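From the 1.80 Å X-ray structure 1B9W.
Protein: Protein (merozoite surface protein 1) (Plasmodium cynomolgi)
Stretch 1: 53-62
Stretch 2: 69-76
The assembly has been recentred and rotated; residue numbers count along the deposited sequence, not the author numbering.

Stretch 1, residues 53-62: NGGCAPEAEC
Stretch 2 (69-76) EIVCKCTK

Residues 53-62 and 69-76 of this merozoite surface protein 1 chain meet as a short antiparallel ladder locked by a disulfide, burying 428 Å² in total. Stretch 2 is extended through Ile-70 (-89/132), Val-71 (-123/113), Cys-72 (-95/138) and Lys-73 (-124/125), and Glu-61 (-97/130) and Cys-62 (-103/132) run against it. CA atoms of Glu-61 and Lys-73 lie 5.0 Å apart, and those of Cys-62 and Cys-72 lie 4.7 Å apart.

Glu-61 and Lys-73 form the hydrogen-bonded pair, in which each residue's backbone gives one hydrogen bond to the other and accepts one from it. Glu-61 N donates to Lys-73 O at 2.9 Å, nearly straight at 171°, and Lys-73 N donates to Glu-61 O at 2.7 Å and 154°. Glu-61 O also receives a CA-H...O contact from Cys-72 CA at 3.4 Å. Cys-62 and Cys-72 are the adjacent non-hydrogen-bonded pair.

The side chains of Glu-61 (chi1 157°, chi2 180°) and Lys-73 (chi1 178°) share one face of the ladder. Their closest approach, Glu-61 OE2 to Lys-73 CB at 4.3 Å, involves no charge pairing, since the lysine end leads away. Cys-62 (t) and Cys-72 (m) occupy the other face. Here Cys-56 (m) points toward stretch 2, and its SG bonds Cys-72 SG at 2.0 Å with chi3 -80°. Ile-70 (chi1 m, chi2 t) packs its CG2 3.9 Å from both Cys-56 SG and Cys-62 SG, forming a small apolar cluster. Its CD1 lies 3.6 Å from Gly-54 O. Gly-54 (70/8) has no room for a CB, which would fall 2.5 Å from Cys-62 SG; Gly-55 (90/0) also adopts angles that call for glycine.

The loop before the strand satisfies several of its polar groups internally. Cys-56 N donates to Asn-53 O at 3.0 Å, and a type I turn from Ala-57 to Ala-60 is closed by Ala-60 N to Ala-57 O at 2.8 Å. Asn-53, at 64/28 with chi1 -149° and chi2 36°, extends its amide to this turn: ND2 donates to Ala-60 O at 3.0 Å and 166°, and more weakly to Ala-57 O at 3.0 Å and 129°.

Beyond the ladder, Thr-75 (p) directs its CA-to-CB bond toward stretch 1, but its OG1 remains 4.1 Å from Glu-59 O. Water fills the role of intermediary. One water donates to Glu-59 O at 2.6 Å and hydrogen-bonds Thr-75 OG1 at 3.1 Å; a second donates to Glu-59 O at 2.8 Å and reaches Thr-75 OG1 through a weak bond of 3.5 Å.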

ATOM      1  N   ASN A  53       7.313  -5.534  -5.715  1.00 21.77           N
ATOM      2  CA  ASN A  53       7.310  -5.925  -4.321  1.00 20.28           C
ATOM      3  C   ASN A  53       6.011  -6.535  -3.867  1.00 17.65           C
ATOM      4  O   ASN A  53       5.715  -6.535  -2.676  1.00 17.58           O
ATOM      5  CB  ASN A  53       7.715  -4.722  -3.440  1.00 22.70           C
ATOM      6  CG  ASN A  53       8.429  -5.166  -2.188  1.00 27.99           C
ATOM      7  OD1 ASN A  53       9.196  -6.148  -2.195  1.00 24.44           O
ATOM      8  ND2 ASN A  53       8.251  -4.469  -1.060  1.00 23.24           N
ATOM      9  N   GLY A  54       5.254  -7.169  -4.766  1.00 16.44           N
ATOM     10  CA  GLY A  54       4.012  -7.825  -4.395  1.00 16.66           C
ATOM     11  C   GLY A  54       2.915  -6.793  -4.031  1.00 16.73           C
ATOM     12  O   GLY A  54       1.860  -7.217  -3.598  1.00 17.35           O
ATOM     13  N   GLY A  55       3.222  -5.523  -4.270  1.00 18.78           N
ATOM     14  CA  GLY A  55       2.208  -4.524  -3.847  1.00 18.56           C
ATOM     15  C   GLY A  55       2.497  -4.098  -2.407  1.00 21.26           C
ATOM     16  O   GLY A  55       1.830  -3.155  -1.911  1.00 16.34           O
ATOM     17  N   CYS A  56       3.524  -4.625  -1.753  1.00 16.16           N
ATOM     18  CA  CYS A  56       3.879  -4.230  -0.397  1.00 15.85           C
ATOM     19  C   CYS A  56       4.587  -2.885  -0.462  1.00 14.38           C
ATOM     20  O   CYS A  56       5.181  -2.511  -1.458  1.00 16.23           O
ATOM     21  CB  CYS A  56       4.870  -5.210   0.256  1.00 20.03           C
ATOM     22  SG  CYS A  56       4.210  -6.880   0.437  1.00 19.50           S
ATOM     23  N   ALA A  57       4.525  -2.114   0.661  1.00 17.48           N
ATOM     24  CA  ALA A  57       5.291  -0.857   0.634  1.00 18.73           C
ATOM     25  C   ALA A  57       6.723  -1.128   0.187  1.00 18.15           C
ATOM     26  O   ALA A  57       7.351  -2.125   0.566  1.00 19.90           O
ATOM     27  CB  ALA A  57       5.321  -0.334   2.081  1.00 13.23           C
ATOM     28  N   PRO A  58       7.350  -0.199  -0.499  1.00 20.11           N
ATOM     29  CA  PRO A  58       8.705  -0.338  -0.977  1.00 20.27           C
ATOM     30  C   PRO A  58       9.686  -0.730   0.107  1.00 24.19           C
ATOM     31  O   PRO A  58      10.589  -1.531  -0.198  1.00 22.62           O
ATOM     32  CB  PRO A  58       9.082   0.980  -1.608  1.00 23.08           C
ATOM     33  CG  PRO A  58       7.815   1.735  -1.768  1.00 23.02           C
ATOM     34  CD  PRO A  58       6.729   1.069  -0.988  1.00 20.71           C
ATOM     35  N   GLU A  59       9.526  -0.209   1.327  1.00 17.97           N
ATOM     36  CA  GLU A  59      10.519  -0.471   2.365  1.00 19.13           C
ATOM     37  C   GLU A  59      10.179  -1.725   3.147  1.00 17.91           C
ATOM     38  O   GLU A  59      10.835  -2.082   4.125  1.00 21.24           O
ATOM     39  CB  GLU A  59      10.647   0.758   3.300  1.00 21.67           C
ATOM     40  CG  GLU A  59       9.424   0.973   4.171  1.00 17.40           C
ATOM     41  CD  GLU A  59       8.239   1.687   3.555  1.00 20.25           C
ATOM     42  OE1 GLU A  59       8.128   1.907   2.339  1.00 17.53           O
ATOM     43  OE2 GLU A  59       7.331   2.031   4.361  1.00 20.50           O
ATOM     44  N   ALA A  60       9.083  -2.384   2.786  1.00 16.36           N
ATOM     45  CA  ALA A  60       8.663  -3.599   3.436  1.00 18.58           C
ATOM     46  C   ALA A  60       9.315  -4.838   2.738  1.00 20.03           C
ATOM     47  O   ALA A  60       9.607  -4.799   1.547  1.00 22.02           O
ATOM     48  CB  ALA A  60       7.168  -3.825   3.346  1.00 17.36           C
ATOM     49  N   GLU A  61       9.261  -5.915   3.496  1.00 21.97           N
ATOM     50  CA  GLU A  61       9.719  -7.199   2.943  1.00 25.42           C
ATOM     51  C   GLU A  61       8.505  -7.968   2.431  1.00 22.50           C
ATOM     52  O   GLU A  61       7.506  -8.091   3.136  1.00 25.67           O
ATOM     53  CB  GLU A  61      10.410  -7.982   4.074  1.00 30.43           C
ATOM     54  CG  GLU A  61      10.426  -9.478   3.824  1.00 40.78           C
ATOM     55  CD  GLU A  61      11.107 -10.239   4.953  1.00 46.91           C
ATOM     56  OE1 GLU A  61      12.339 -10.091   5.084  1.00 51.40           O
ATOM     57  OE2 GLU A  61      10.407 -10.962   5.686  1.00 47.37           O
ATOM     58  N   CYS A  62       8.563  -8.469   1.207  1.00 22.20           N
ATOM     59  CA  CYS A  62       7.493  -9.288   0.657  1.00 22.79           C
ATOM     60  C   CYS A  62       7.921 -10.780   0.699  1.00 25.51           C
ATOM     61  O   CYS A  62       9.046 -11.076   0.292  1.00 25.72           O
ATOM     62  CB  CYS A  62       7.300  -8.927  -0.815  1.00 19.70           C
ATOM     63  SG  CYS A  62       5.858  -9.689  -1.596  1.00 23.67           S
ATOM     64  N   GLU A  69       0.003 -16.806  -1.024  1.00 41.72           N
ATOM     65  CA  GLU A  69      -0.501 -15.550  -0.419  1.00 40.97           C
ATOM     66  C   GLU A  69       0.655 -14.579  -0.198  1.00 36.66           C
ATOM     67  O   GLU A  69       1.773 -14.956   0.178  1.00 34.34           O
ATOM     68  CB  GLU A  69      -0.994 -15.875   0.982  1.00 49.68           C
ATOM     69  CG  GLU A  69      -2.462 -16.239   1.078  1.00 54.96           C
ATOM     70  CD  GLU A  69      -2.949 -16.105   2.515  1.00 59.65           C
ATOM     71  OE1 GLU A  69      -2.312 -16.697   3.468  1.00 58.98           O
ATOM     72  OE2 GLU A  69      -3.979 -15.384   2.772  1.00 63.82           O
ATOM     73  N   ILE A  70       0.347 -13.289  -0.372  1.00 33.55           N
ATOM     74  CA  ILE A  70       1.406 -12.280  -0.234  1.00 29.47           C
ATOM     75  C   ILE A  70       1.446 -11.872   1.230  1.00 30.58           C
ATOM     76  O   ILE A  70       0.376 -11.777   1.838  1.00 31.90           O
ATOM     77  CB  ILE A  70       1.150 -11.059  -1.128  1.00 30.07           C
ATOM     78  CG1 ILE A  70       1.317 -11.419  -2.602  1.00 31.50           C
ATOM     79  CG2 ILE A  70       2.102  -9.916  -0.768  1.00 26.36           C
ATOM     80  CD1 ILE A  70       0.529 -10.537  -3.550  1.00 35.06           C
ATOM     81  N   VAL A  71       2.629 -11.845   1.809  1.00 28.15           N
ATOM     82  CA  VAL A  71       2.772 -11.471   3.219  1.00 30.76           C
ATOM     83  C   VAL A  71       3.733 -10.281   3.263  1.00 29.31           C
ATOM     84  O   VAL A  71       4.884 -10.464   2.851  1.00 29.08           O
ATOM     85  CB  VAL A  71       3.383 -12.629   4.035  1.00 33.31           C
ATOM     86  CG1 VAL A  71       3.929 -12.113   5.363  1.00 39.13           C
ATOM     87  CG2 VAL A  71       2.338 -13.711   4.289  1.00 36.62           C
ATOM     88  N   CYS A  72       3.256  -9.093   3.642  1.00 28.77           N
ATOM     89  CA  CYS A  72       4.168  -7.951   3.699  1.00 25.83           C
ATOM     90  C   CYS A  72       4.696  -7.779   5.115  1.00 26.25           C
ATOM     91  O   CYS A  72       3.873  -7.792   6.033  1.00 29.04           O
ATOM     92  CB  CYS A  72       3.434  -6.646   3.327  1.00 21.56           C
ATOM     93  SG  CYS A  72       2.654  -6.707   1.709  1.00 20.50           S
ATOM     94  N   LYS A  73       5.982  -7.490   5.285  1.00 25.73           N
ATOM     95  CA  LYS A  73       6.404  -7.257   6.666  1.00 27.25           C
ATOM     96  C   LYS A  73       7.065  -5.897   6.829  1.00 23.95           C
ATOM     97  O   LYS A  73       8.026  -5.578   6.129  1.00 23.09           O
ATOM     98  CB  LYS A  73       7.317  -8.408   7.115  1.00 34.55           C
ATOM     99  CG  LYS A  73       7.826  -8.188   8.528  1.00 43.10           C
ATOM    100  CD  LYS A  73       7.834  -9.443   9.380  1.00 47.36           C
ATOM    101  CE  LYS A  73       8.128  -9.068  10.831  1.00 50.43           C
ATOM    102  NZ  LYS A  73       6.985  -9.404  11.729  1.00 54.73           N
ATOM    103  N   CYS A  74       6.545  -5.092   7.752  1.00 26.07           N
ATOM    104  CA  CYS A  74       7.198  -3.793   8.006  1.00 29.97           C
ATOM    105  C   CYS A  74       8.320  -4.045   9.016  1.00 36.57           C
ATOM    106  O   CYS A  74       8.023  -4.380  10.170  1.00 38.52           O
ATOM    107  CB  CYS A  74       6.207  -2.789   8.581  1.00 25.67           C
ATOM    108  SG  CYS A  74       4.803  -2.503   7.481  1.00 25.25           S
ATOM    109  N   THR A  75       9.555  -4.030   8.546  1.00 39.31           N
ATOM    110  CA  THR A  75      10.683  -4.391   9.391  1.00 45.70           C
ATOM    111  C   THR A  75      11.150  -3.350  10.389  1.00 48.32           C
ATOM    112  O   THR A  75      11.837  -3.766  11.331  1.00 51.49           O
ATOM    113  CB  THR A  75      11.885  -4.824   8.524  1.00 46.79           C
ATOM    114  OG1 THR A  75      12.150  -3.811   7.547  1.00 47.49           O
ATOM    115  CG2 THR A  75      11.542  -6.127   7.817  1.00 47.89           C
ATOM    116  N   LYS A  76      10.972  -2.055  10.187  1.00 49.01           N
ATOM    117  CA  LYS A  76      11.436  -1.072  11.174  1.00 50.42           C
ATOM    118  C   LYS A  76      10.731  -1.360  12.501  1.00 50.97           C
ATOM    119  O   LYS A  76       9.533  -1.662  12.494  1.00 51.34           O
ATOM    120  CB  LYS A  76      11.174   0.351  10.703  1.00 47.50           C
ATOM    121  CG  LYS A  76      12.310   1.372  10.785  1.00 44.55           C
ATOM    122  CD  LYS A  76      11.728   2.776  10.852  1.00 36.25           C
ATOM    123  CE  LYS A  76      12.664   3.923  10.580  1.00 27.91           C
ATOM    124  NZ  LYS A  76      13.455   4.374  11.749  1.00 35.92           N
TER
HETATM  125  O   HOH W   1      11.526  -1.026   6.428  1.00 28.36           O
HETATM  126  O   HOH W   2      12.485  -4.334   4.146  1.00 39.87           O